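Long-range contacts in protein-tyrosine-phosphatase (Shewanella sp., PDB 2Z72), which probably hydrolyses phosphate esters, including phosphotyrosine, at a two-zinc centre of the calcineurin-like phosphoesterase type in a cold-adapted bacterium: residues 6-14 against 41-51; 291-301 against 314-325. One frame throughout, in Å; residues are numbered along the deposited sequence. Where two conformers were deposited one is given.

Interaction 1: residues 6-14 against 41-51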
loop_
_atom_site.group_PDB
_atom_site.type_symbol
_atom_site.label_atom_id
_atom_site.label_comp_id
_atom_site.label_asym_id
_atom_site.label_seq_id
_atom_site.Cartn_x
_atom_site.Cartn_y
_atom_site.Cartn_z
ATOM N N THR A 6 26.875 8.212 -6.654
ATOM C CA THR A 6 25.991 9.150 -5.970
ATOM C C THR A 6 24.545 8.744 -6.197
ATOM O O THR A 6 24.185 7.880 -6.995
ATOM C CB THR A 6 26.217 10.583 -6.509
ATOM O OG1 THR A 6 25.898 10.402 -7.920
ATOM C CG2 THR A 6 27.627 11.117 -6.451
ATOM N N GLU A 7 23.700 9.400 -5.415
ATOM C CA GLU A 7 22.327 9.116 -5.647
ATOM C C GLU A 7 21.511 10.160 -6.430
ATOM O O GLU A 7 21.789 11.349 -6.466
ATOM C CB GLU A 7 21.749 9.001 -4.206
ATOM C CG GLU A 7 22.638 8.199 -3.262
ATOM C CD GLU A 7 22.348 6.734 -3.420
ATOM O OE1 GLU A 7 21.414 6.372 -4.191
ATOM O OE2 GLU A 7 23.077 5.971 -2.773
ATOM N N PHE A 8 20.434 9.646 -6.996
ATOM C CA PHE A 8 19.319 10.428 -7.506
ATOM C C PHE A 8 18.072 9.957 -6.781
ATOM O O PHE A 8 17.849 8.748 -6.762
ATOM C CB PHE A 8 19.159 10.246 -9.015
ATOM C CG PHE A 8 20.312 10.809 -9.824
ATOM C CD1 PHE A 8 21.502 10.116 -9.923
ATOM C CD2 PHE A 8 20.214 12.028 -10.483
ATOM C CE1 PHE A 8 22.530 10.620 -10.654
ATOM C CE2 PHE A 8 21.252 12.535 -11.262
ATOM C CZ PHE A 8 22.404 11.819 -11.327
ATOM N N ASP A 9 17.309 10.877 -6.217
ATOM C CA ASP A 9 16.165 10.485 -5.387
ATOM C C ASP A 9 15.174 11.640 -5.335
ATOM O O ASP A 9 15.569 12.805 -5.319
ATOM C CB ASP A 9 16.623 10.129 -4.003
ATOM C CG ASP A 9 15.531 9.702 -3.037
ATOM O OD1 ASP A 9 15.709 10.028 -1.852
ATOM O OD2 ASP A 9 14.559 9.055 -3.483
ATOM N N GLY A 10 13.922 11.317 -5.253
ATOM C CA GLY A 10 12.854 12.312 -5.144
ATOM C C GLY A 10 11.837 12.214 -6.229
ATOM O O GLY A 10 11.807 11.243 -6.996
ATOM N N PRO A 11 10.957 13.209 -6.358
ATOM C CA PRO A 11 10.954 14.403 -5.542
ATOM C C PRO A 11 10.251 14.224 -4.208
ATOM O O PRO A 11 9.426 13.318 -4.027
ATOM C CB PRO A 11 10.134 15.343 -6.433
ATOM C CG PRO A 11 9.146 14.466 -7.144
ATOM C CD PRO A 11 9.935 13.203 -7.422
ATOM N N TYR A 12 10.614 15.092 -3.271
ATOM C CA TYR A 12 9.913 15.287 -2.015
ATOM C C TYR A 12 9.167 16.623 -2.164
ATOM O O TYR A 12 9.790 17.663 -2.301
ATOM C CB TYR A 12 10.907 15.348 -0.869
ATOM C CG TYR A 12 11.688 14.062 -0.691
ATOM C CD1 TYR A 12 12.891 13.823 -1.348
ATOM C CD2 TYR A 12 11.202 13.030 0.114
ATOM C CE1 TYR A 12 13.596 12.644 -1.165
ATOM C CE2 TYR A 12 11.889 11.883 0.273
ATOM C CZ TYR A 12 13.072 11.663 -0.375
ATOM O OH TYR A 12 13.719 10.458 -0.162
ATOM N N VAL A 13 7.825 16.570 -2.190
ATOM C CA VAL A 13 7.013 17.720 -2.506
ATOM C C VAL A 13 6.308 18.236 -1.266
ATOM O O VAL A 13 5.690 17.490 -0.532
ATOM C CB VAL A 13 5.984 17.379 -3.623
ATOM C CG1 VAL A 13 5.034 18.534 -3.840
ATOM C CG2 VAL A 13 6.660 16.980 -4.912
ATOM N N ILE A 14 6.471 19.547 -1.045
ATOM C CA ILE A 14 5.769 20.267 0.037
ATOM C C ILE A 14 4.558 20.913 -0.571
ATOM O O ILE A 14 4.684 21.595 -1.594
ATOM C CB ILE A 14 6.729 21.397 0.538
ATOM C CG1 ILE A 14 8.052 20.809 0.989
ATOM C CG2 ILE A 14 6.016 22.285 1.504
ATOM C CD1 ILE A 14 7.983 19.702 1.968
ATOM N N VAL A 41 4.888 18.625 -11.632
ATOM C CA VAL A 41 6.146 18.402 -10.936
ATOM C C VAL A 41 7.166 17.893 -11.950
ATOM O O VAL A 41 7.160 16.704 -12.238
ATOM C CB VAL A 41 5.958 17.409 -9.791
ATOM C CG1 VAL A 41 7.226 17.244 -9.037
ATOM C CG2 VAL A 41 4.795 17.822 -8.872
ATOM N N ASN A 42 7.953 18.847 -12.432
ATOM C CA ASN A 42 8.932 18.635 -13.476
ATOM C C ASN A 42 10.333 18.579 -12.901
ATOM O O ASN A 42 10.720 19.424 -12.092
ATOM C CB ASN A 42 8.898 19.758 -14.520
ATOM C CG ASN A 42 7.635 19.644 -15.360
ATOM O OD1 ASN A 42 7.043 18.569 -15.492
ATOM N ND2 ASN A 42 7.280 20.795 -15.897
ATOM N N ARG A 43 11.092 17.587 -13.369
ATOM C CA ARG A 43 12.442 17.380 -12.842
ATOM C C ARG A 43 13.349 18.399 -13.444
ATOM O O ARG A 43 13.297 18.746 -14.620
ATOM C CB ARG A 43 12.816 15.948 -13.265
ATOM C CG ARG A 43 14.164 15.497 -13.120
ATOM C CD ARG A 43 14.619 14.463 -14.134
ATOM N NE ARG A 43 13.702 13.523 -14.555
ATOM C CZ ARG A 43 13.137 13.053 -15.628
ATOM N NH1 ARG A 43 13.356 13.475 -16.857
ATOM N NH2 ARG A 43 12.262 12.058 -15.511
ATOM N N PRO A 44 14.285 18.928 -12.676
ATOM C CA PRO A 44 15.289 19.751 -13.310
ATOM C C PRO A 44 16.244 18.965 -14.200
ATOM O O PRO A 44 16.262 17.735 -14.246
ATOM C CB PRO A 44 16.053 20.184 -12.083
ATOM C CG PRO A 44 15.592 19.518 -10.859
ATOM C CD PRO A 44 14.454 18.710 -11.243
ATOM N N GLU A 45 17.051 19.731 -14.940
ATOM C CA GLU A 45 18.103 19.053 -15.746
ATOM C C GLU A 45 19.117 18.379 -14.851
ATOM O O GLU A 45 19.358 18.623 -13.655
ATOM C CB GLU A 45 18.673 20.128 -16.688
ATOM C CG GLU A 45 17.777 20.537 -17.858
ATOM C CD GLU A 45 18.289 21.772 -18.560
ATOM O OE1 GLU A 45 18.604 22.724 -17.787
ATOM O OE2 GLU A 45 18.398 21.849 -19.797
ATOM N N HIS A 46 19.891 17.458 -15.379
ATOM C CA HIS A 46 20.942 16.822 -14.626
ATOM C C HIS A 46 20.343 16.026 -13.455
ATOM O O HIS A 46 21.045 15.963 -12.457
ATOM C CB HIS A 46 22.013 17.757 -14.038
ATOM C CG HIS A 46 22.488 18.988 -14.695
ATOM N ND1 HIS A 46 22.950 20.101 -13.993
ATOM C CD2 HIS A 46 22.613 19.310 -16.021
ATOM C CE1 HIS A 46 23.308 21.006 -14.873
ATOM N NE2 HIS A 46 23.115 20.569 -16.105
ATOM N N CYS A 47 19.135 15.535 -13.639
ATOM C CA CYS A 47 18.566 14.798 -12.522
ATOM C C CYS A 47 18.036 13.393 -12.823
ATOM O O CYS A 47 17.002 13.007 -12.274
ATOM C CB CYS A 47 17.443 15.710 -11.966
ATOM S SG CYS A 47 17.413 15.177 -10.260
ATOM N N GLY A 48 18.744 12.618 -13.663
ATOM C CA GLY A 48 18.355 11.251 -13.837
ATOM C C GLY A 48 17.000 11.094 -14.473
ATOM O O GLY A 48 16.580 11.844 -15.383
ATOM N N ASP A 49 16.292 10.092 -14.015
ATOM C CA ASP A 49 15.002 9.752 -14.605
ATOM C C ASP A 49 13.959 9.765 -13.498
ATOM O O ASP A 49 13.002 8.999 -13.515
ATOM C CB ASP A 49 15.149 8.357 -15.239
ATOM C CG ASP A 49 14.204 8.339 -16.443
ATOM O OD1 ASP A 49 13.801 7.281 -16.961
ATOM O OD2 ASP A 49 13.827 9.464 -16.884
ATOM N N LEU A 50 14.220 10.673 -12.536
ATOM C CA LEU A 50 13.300 10.726 -11.403
ATOM C C LEU A 50 11.888 11.056 -11.871
ATOM O O LEU A 50 11.677 11.741 -12.873
ATOM C CB LEU A 50 13.753 11.777 -10.411
ATOM C CG LEU A 50 15.094 11.510 -9.738
ATOM C CD1 LEU A 50 15.476 12.694 -8.854
ATOM C CD2 LEU A 50 15.048 10.212 -8.949
ATOM N N PRO A 51 10.896 10.540 -11.131
ATOM C CA PRO A 51 9.517 10.679 -11.656
ATOM C C PRO A 51 8.972 12.098 -11.656
ATOM O O PRO A 51 9.200 12.874 -10.737
ATOM C CB PRO A 51 8.702 9.793 -10.698
ATOM C CG PRO A 51 9.497 9.752 -9.464
ATOM C CD PRO A 51 10.947 9.773 -9.915
#
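The Phe8 ring meets the 41-51 loop with one side of its rim: His46 O lies near the ring plane at the edge, while Gly48 N, 3.5 Å from Phe8 CE2, and the carbonyl carbon of Cys47 approach obliquely. This is a loop packed against strand 8-14, an outer strand of a three-stranded antiparallel sheet, and the Cys47-Cys27 disulfide ties the loop to the neighbouring strand 22-27. The first torsion of Phe8 (chi1 -66°) brings the CD2-CE2 side of the ring against the Cys47-Gly48 backbone, and Gly48, at a positive phi that itself favours glycine, lets that backbone come close. The second flat group, the Arg43 guanidinium, braces the loop from within. Gly48 O lies over one face, offset toward the rim, and NE and NH2 of Arg43 both hold Leu50 O, NH2 at 2.7 Å.

Leu50 thus fixed at its carbonyl sends its isobutyl group against the strand's main chain, CD2 near Phe8 C and CD1 3.5 Å from Asp9 O. The strand and loop share no hydrogen bonds; the joint is made by van der Waals contact. Farther along, Val41 CG1 touches both Pro11 CG and, tip to tip, Val13 CG2. Pro11, which follows a cis peptide bond, crosses the Pro51 ring: Pro11 CD lies 3.4 Å from Pro51 O, and Pro51 CD comes equally near Gly10 O, at 3.4 Å.

Interaction 2: residues 291-301 against 314-325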
loop_
_atom_site.group_PDB
_atom_site.type_symbol
_atom_site.label_atom_id
_atom_site.label_comp_id
_atom_site.label_asym_id
_atom_site.label_seq_id
_atom_site.Cartn_x
_atom_site.Cartn_y
_atom_site.Cartn_z
ATOM N N ARG A 291 5.005 -17.137 -3.214
ATOM C CA ARG A 291 4.054 -16.968 -4.302
ATOM C C ARG A 291 2.753 -16.514 -3.696
ATOM O O ARG A 291 2.578 -16.609 -2.474
ATOM C CB ARG A 291 3.801 -18.255 -5.134
ATOM C CG ARG A 291 3.378 -19.452 -4.312
ATOM C CD ARG A 291 3.062 -20.672 -5.177
ATOM N NE ARG A 291 2.325 -21.620 -4.328
ATOM C CZ ARG A 291 2.906 -22.436 -3.460
ATOM N NH1 ARG A 291 4.252 -22.470 -3.327
ATOM N NH2 ARG A 291 2.103 -23.196 -2.749
ATOM N N VAL A 292 1.834 -16.008 -4.504
ATOM C CA VAL A 292 0.438 -15.815 -4.037
ATOM C C VAL A 292 -0.136 -17.222 -3.769
ATOM O O VAL A 292 0.022 -18.119 -4.572
ATOM C CB VAL A 292 -0.358 -15.053 -5.066
ATOM C CG1 VAL A 292 -1.878 -15.247 -4.894
ATOM C CG2 VAL A 292 -0.023 -13.574 -5.046
ATOM N N LEU A 293 -0.726 -17.400 -2.600
ATOM C CA LEU A 293 -1.214 -18.741 -2.279
ATOM C C LEU A 293 -2.382 -18.584 -1.319
ATOM O O LEU A 293 -2.507 -17.628 -0.543
ATOM C CB LEU A 293 -0.124 -19.573 -1.693
ATOM C CG LEU A 293 0.604 -19.030 -0.465
ATOM C CD1 LEU A 293 -0.107 -19.263 0.851
ATOM C CD2 LEU A 293 1.956 -19.736 -0.475
ATOM N N GLY A 294 -3.151 -19.658 -1.333
ATOM C CA GLY A 294 -4.244 -19.780 -0.386
ATOM C C GLY A 294 -3.958 -20.701 0.776
ATOM O O GLY A 294 -3.183 -21.673 0.624
ATOM N N LEU A 295 -4.576 -20.353 1.908
ATOM C CA LEU A 295 -4.565 -21.179 3.127
ATOM C C LEU A 295 -6.002 -21.432 3.556
ATOM O O LEU A 295 -6.946 -20.685 3.244
ATOM C CB LEU A 295 -3.805 -20.435 4.236
ATOM C CG LEU A 295 -2.300 -20.228 3.970
ATOM C CD1 LEU A 295 -1.773 -19.458 5.140
ATOM C CD2 LEU A 295 -1.601 -21.556 3.877
ATOM N N PHE A 296 -6.185 -22.521 4.284
ATOM C CA PHE A 296 -7.499 -22.840 4.887
ATOM C C PHE A 296 -8.577 -22.920 3.822
ATOM O O PHE A 296 -9.575 -22.235 3.846
ATOM C CB PHE A 296 -7.875 -21.856 5.973
ATOM C CG PHE A 296 -6.819 -21.736 7.042
ATOM C CD1 PHE A 296 -6.039 -20.608 7.138
ATOM C CD2 PHE A 296 -6.604 -22.767 7.919
ATOM C CE1 PHE A 296 -5.083 -20.505 8.125
ATOM C CE2 PHE A 296 -5.640 -22.701 8.920
ATOM C CZ PHE A 296 -4.842 -21.558 9.000
ATOM N N HIS A 297 -8.376 -23.824 2.837
ATOM C CA HIS A 297 -9.347 -24.000 1.773
ATOM C C HIS A 297 -9.615 -22.653 1.100
ATOM O O HIS A 297 -10.758 -22.296 0.776
ATOM C CB HIS A 297 -10.574 -24.714 2.351
ATOM C CG HIS A 297 -10.322 -26.078 2.942
ATOM N ND1 HIS A 297 -10.054 -26.248 4.270
ATOM C CD2 HIS A 297 -10.216 -27.271 2.364
ATOM C CE1 HIS A 297 -9.840 -27.544 4.524
ATOM N NE2 HIS A 297 -9.933 -28.185 3.380
ATOM N N ASN A 298 -8.552 -21.893 0.862
ATOM C CA ASN A 298 -8.527 -20.590 0.220
ATOM C C ASN A 298 -9.438 -19.538 0.868
ATOM O O ASN A 298 -9.788 -18.543 0.237
ATOM C CB ASN A 298 -8.947 -20.765 -1.210
ATOM C CG ASN A 298 -7.934 -21.440 -2.089
ATOM O OD1 ASN A 298 -6.765 -21.167 -1.976
ATOM N ND2 ASN A 298 -8.393 -22.329 -2.957
ATOM N N LYS A 299 -9.671 -19.695 2.147
ATOM C CA LYS A 299 -10.328 -18.668 2.957
ATOM C C LYS A 299 -9.409 -17.488 3.288
ATOM O O LYS A 299 -9.916 -16.390 3.499
ATOM C CB LYS A 299 -10.832 -19.311 4.269
ATOM C CG LYS A 299 -11.937 -20.314 3.979
ATOM C CD LYS A 299 -12.372 -21.041 5.229
ATOM C CE LYS A 299 -13.321 -22.162 4.903
ATOM N NZ LYS A 299 -13.710 -22.946 6.120
ATOM N N VAL A 300 -8.102 -17.733 3.324
ATOM C CA VAL A 300 -7.101 -16.673 3.422
ATOM C C VAL A 300 -6.275 -16.746 2.142
ATOM O O VAL A 300 -5.807 -17.823 1.764
ATOM C CB VAL A 300 -6.182 -16.814 4.651
ATOM C CG1 VAL A 300 -4.980 -15.866 4.548
ATOM C CG2 VAL A 300 -6.893 -16.529 5.966
ATOM N N ILE A 301 -6.081 -15.595 1.512
ATOM C CA ILE A 301 -5.126 -15.531 0.398
ATOM C C ILE A 301 -4.019 -14.583 0.808
ATOM O O ILE A 301 -4.248 -13.441 1.127
ATOM C CB ILE A 301 -5.725 -15.103 -0.939
ATOM C CG1 ILE A 301 -7.059 -15.809 -1.262
ATOM C CG2 ILE A 301 -4.706 -15.324 -2.044
ATOM C CD1 ILE A 301 -6.950 -17.296 -1.518
ATOM N N GLU A 314 3.961 -11.641 -7.787
ATOM C CA GLU A 314 2.734 -12.162 -8.190
ATOM C C GLU A 314 1.595 -11.320 -7.640
ATOM O O GLU A 314 1.728 -10.545 -6.679
ATOM C CB GLU A 314 2.534 -13.632 -7.720
ATOM C CG GLU A 314 3.693 -14.505 -8.216
ATOM C CD GLU A 314 3.410 -16.000 -8.044
ATOM O OE1 GLU A 314 4.246 -16.797 -8.554
ATOM O OE2 GLU A 314 2.435 -16.367 -7.342
ATOM N N LEU A 315 0.443 -11.519 -8.266
ATOM C CA LEU A 315 -0.798 -10.862 -7.818
ATOM C C LEU A 315 -1.909 -11.868 -7.765
ATOM O O LEU A 315 -1.836 -13.003 -8.268
ATOM C CB LEU A 315 -1.077 -9.647 -8.685
ATOM C CG LEU A 315 -1.153 -9.832 -10.206
ATOM C CD1 LEU A 315 -2.451 -10.473 -10.671
ATOM C CD2 LEU A 315 -0.995 -8.455 -10.867
ATOM N N LEU A 316 -3.022 -11.426 -7.176
ATOM C CA LEU A 316 -4.272 -12.140 -7.106
ATOM C C LEU A 316 -5.305 -11.397 -7.935
ATOM O O LEU A 316 -5.447 -10.179 -7.788
ATOM C CB LEU A 316 -4.736 -12.218 -5.641
ATOM C CG LEU A 316 -6.144 -12.763 -5.402
ATOM C CD1 LEU A 316 -6.207 -14.254 -5.775
ATOM C CD2 LEU A 316 -6.545 -12.551 -3.964
ATOM N N LEU A 317 -6.014 -12.123 -8.763
ATOM C CA LEU A 317 -7.109 -11.605 -9.550
ATOM C C LEU A 317 -8.394 -12.248 -9.060
ATOM O O LEU A 317 -8.459 -13.472 -8.950
ATOM C CB LEU A 317 -6.896 -11.881 -11.014
ATOM C CG LEU A 317 -7.980 -11.503 -12.011
ATOM C CD1 LEU A 317 -8.274 -10.040 -12.034
ATOM C CD2 LEU A 317 -7.523 -12.039 -13.411
ATOM N N LEU A 318 -9.388 -11.403 -8.785
ATOM C CA LEU A 318 -10.737 -11.883 -8.370
ATOM C C LEU A 318 -11.724 -11.404 -9.386
ATOM O O LEU A 318 -12.007 -10.183 -9.529
ATOM C CB LEU A 318 -11.103 -11.330 -6.982
ATOM C CG LEU A 318 -10.060 -11.572 -5.881
ATOM C CD1 LEU A 318 -9.059 -10.448 -5.718
ATOM C CD2 LEU A 318 -10.717 -11.785 -4.530
ATOM N N GLU A 319 -12.301 -12.319 -10.166
ATOM C CA GLU A 319 -13.151 -11.990 -11.277
ATOM C C GLU A 319 -13.985 -13.221 -11.641
ATOM O O GLU A 319 -13.421 -14.323 -11.537
ATOM C CB GLU A 319 -12.278 -11.603 -12.488
ATOM C CG GLU A 319 -12.984 -11.046 -13.666
ATOM C CD GLU A 319 -12.083 -10.504 -14.773
ATOM O OE1 GLU A 319 -12.640 -9.727 -15.593
ATOM O OE2 GLU A 319 -10.878 -10.879 -14.788
ATOM N N ASN A 320 -15.211 -13.022 -12.035
ATOM C CA ASN A 320 -16.058 -14.138 -12.462
ATOM C C ASN A 320 -16.089 -15.296 -11.454
ATOM O O ASN A 320 -16.160 -16.458 -11.845
ATOM C CB ASN A 320 -15.558 -14.690 -13.793
ATOM C CG ASN A 320 -15.552 -13.678 -14.922
ATOM O OD1 ASN A 320 -16.546 -12.947 -15.040
ATOM N ND2 ASN A 320 -14.502 -13.621 -15.749
ATOM N N ASN A 321 -16.108 -14.962 -10.183
ATOM C CA ASN A 321 -16.196 -15.939 -9.106
ATOM C C ASN A 321 -15.066 -16.938 -9.081
ATOM O O ASN A 321 -15.222 -18.087 -8.664
ATOM C CB ASN A 321 -17.523 -16.674 -9.251
ATOM C CG ASN A 321 -18.481 -15.755 -8.479
ATOM O OD1 ASN A 321 -19.361 -15.042 -8.964
ATOM N ND2 ASN A 321 -18.162 -15.856 -7.178
ATOM N N ARG A 322 -13.907 -16.464 -9.566
ATOM C CA ARG A 322 -12.666 -17.188 -9.513
ATOM C C ARG A 322 -11.646 -16.397 -8.668
ATOM O O ARG A 322 -11.711 -15.153 -8.646
ATOM C CB ARG A 322 -12.045 -17.442 -10.870
ATOM C CG ARG A 322 -12.941 -18.304 -11.748
ATOM C CD ARG A 322 -12.080 -18.789 -12.938
ATOM N NE ARG A 322 -12.843 -19.558 -13.863
ATOM C CZ ARG A 322 -13.599 -19.040 -14.828
ATOM N NH1 ARG A 322 -13.714 -17.716 -14.996
ATOM N NH2 ARG A 322 -14.245 -19.887 -15.616
ATOM N N LEU A 323 -10.728 -17.147 -8.115
ATOM C CA LEU A 323 -9.514 -16.595 -7.530
ATOM C C LEU A 323 -8.361 -17.078 -8.385
ATOM O O LEU A 323 -8.191 -18.296 -8.508
ATOM C CB LEU A 323 -9.307 -17.043 -6.082
ATOM C CG LEU A 323 -10.411 -16.714 -5.110
ATOM C CD1 LEU A 323 -10.200 -17.469 -3.805
ATOM C CD2 LEU A 323 -10.453 -15.228 -4.921
ATOM N N ILE A 324 -7.595 -16.156 -8.953
ATOM C CA ILE A 324 -6.558 -16.484 -9.923
ATOM C C ILE A 324 -5.222 -15.941 -9.466
ATOM O O ILE A 324 -5.124 -14.752 -9.101
ATOM C CB ILE A 324 -6.914 -15.945 -11.301
ATOM C CG1 ILE A 324 -8.247 -16.607 -11.777
ATOM C CG2 ILE A 324 -5.758 -16.095 -12.280
ATOM C CD1 ILE A 324 -8.977 -15.925 -12.865
ATOM N N ARG A 325 -4.212 -16.768 -9.483
ATOM C CA ARG A 325 -2.828 -16.397 -9.264
ATOM C C ARG A 325 -2.246 -15.881 -10.581
ATOM O O ARG A 325 -2.238 -16.600 -11.570
ATOM C CB ARG A 325 -2.068 -17.621 -8.762
ATOM C CG ARG A 325 -0.557 -17.468 -8.643
ATOM C CD ARG A 325 -0.000 -18.810 -8.158
ATOM N NE ARG A 325 1.439 -18.824 -8.244
ATOM C CZ ARG A 325 2.270 -19.773 -8.599
ATOM N NH1 ARG A 325 1.794 -20.972 -8.951
ATOM N NH2 ARG A 325 3.544 -19.479 -8.580
#
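Ile301, Leu316 and Leu323 form the apolar centre, where two beta hairpins face each other. Ile301 CG2 lies 3.8 Å from Leu316 CD2, the two side chains crossing at about a right angle, and Ile301 CD1 reaches Leu323 CD1 at 4.0 Å. In the conformer given, one of two deposited for Ile301, CG2 is anti to the backbone N and meets Leu316, while the longer arm runs beside the N toward Leu323. Val292 extends this centre toward the polar edge. Its CG1 packs on Leu316 CB, and its CG2 lies 3.7 Å from both Glu314 CB and Leu315 C.

Beyond Val292 stands Glu314, a buried carboxylate. Arg325 grips it side-on, NH2 giving a bond of 2.8 Å to OE1 on its syn lone pair, and NE a nearly straight one (170°) to OE2. Val292 N donates to the same OE2 at 2.9 Å, from the opposite face of the carboxylate plane, and this is the one hydrogen bond between the two segments. Arg325, extended from CG to NE, carries its guanidinium under Arg291 CD, which sits over one face 3.6 Å from CZ; the planes of the two guanidinium groups are 63° apart. A methionine in place of Arg325 would probably leave the buried Glu314 carboxylate without its opposite charge and free to turn away from Val292 N.

Each hairpin closes with a type I' turn, Phe296-Lys299 in one and Glu319-Arg322 in the other, and the first also carries a classic beta bulge at Lys299 and Val300. Their strands belong to two different mixed sheets, and this face-to-face meeting is consistent with the beta-sandwich core of calcineurin-like phosphoesterases.

In the fold
Interactions 1 and 2 lie on opposite sides of the chain's centre, with their centres 37 Å apart and their nearest atoms about 21 Å apart, so neither touches the other. Interaction 1 belongs to the small N-terminal sheet, joined to the rest of the chain in part by Asp9, whose carboxylate bonds Asn123 and whose side chain touches helix 166-172. In interaction 2 the Val292 side chain is about 14 Å from a zinc ion of the two-zinc site. Strand 315-319 pairs with 72-76, which precedes the zinc ligands Asp78 and His80, while Ile301 pairs with strand 281-284, which leads to the ligand His286.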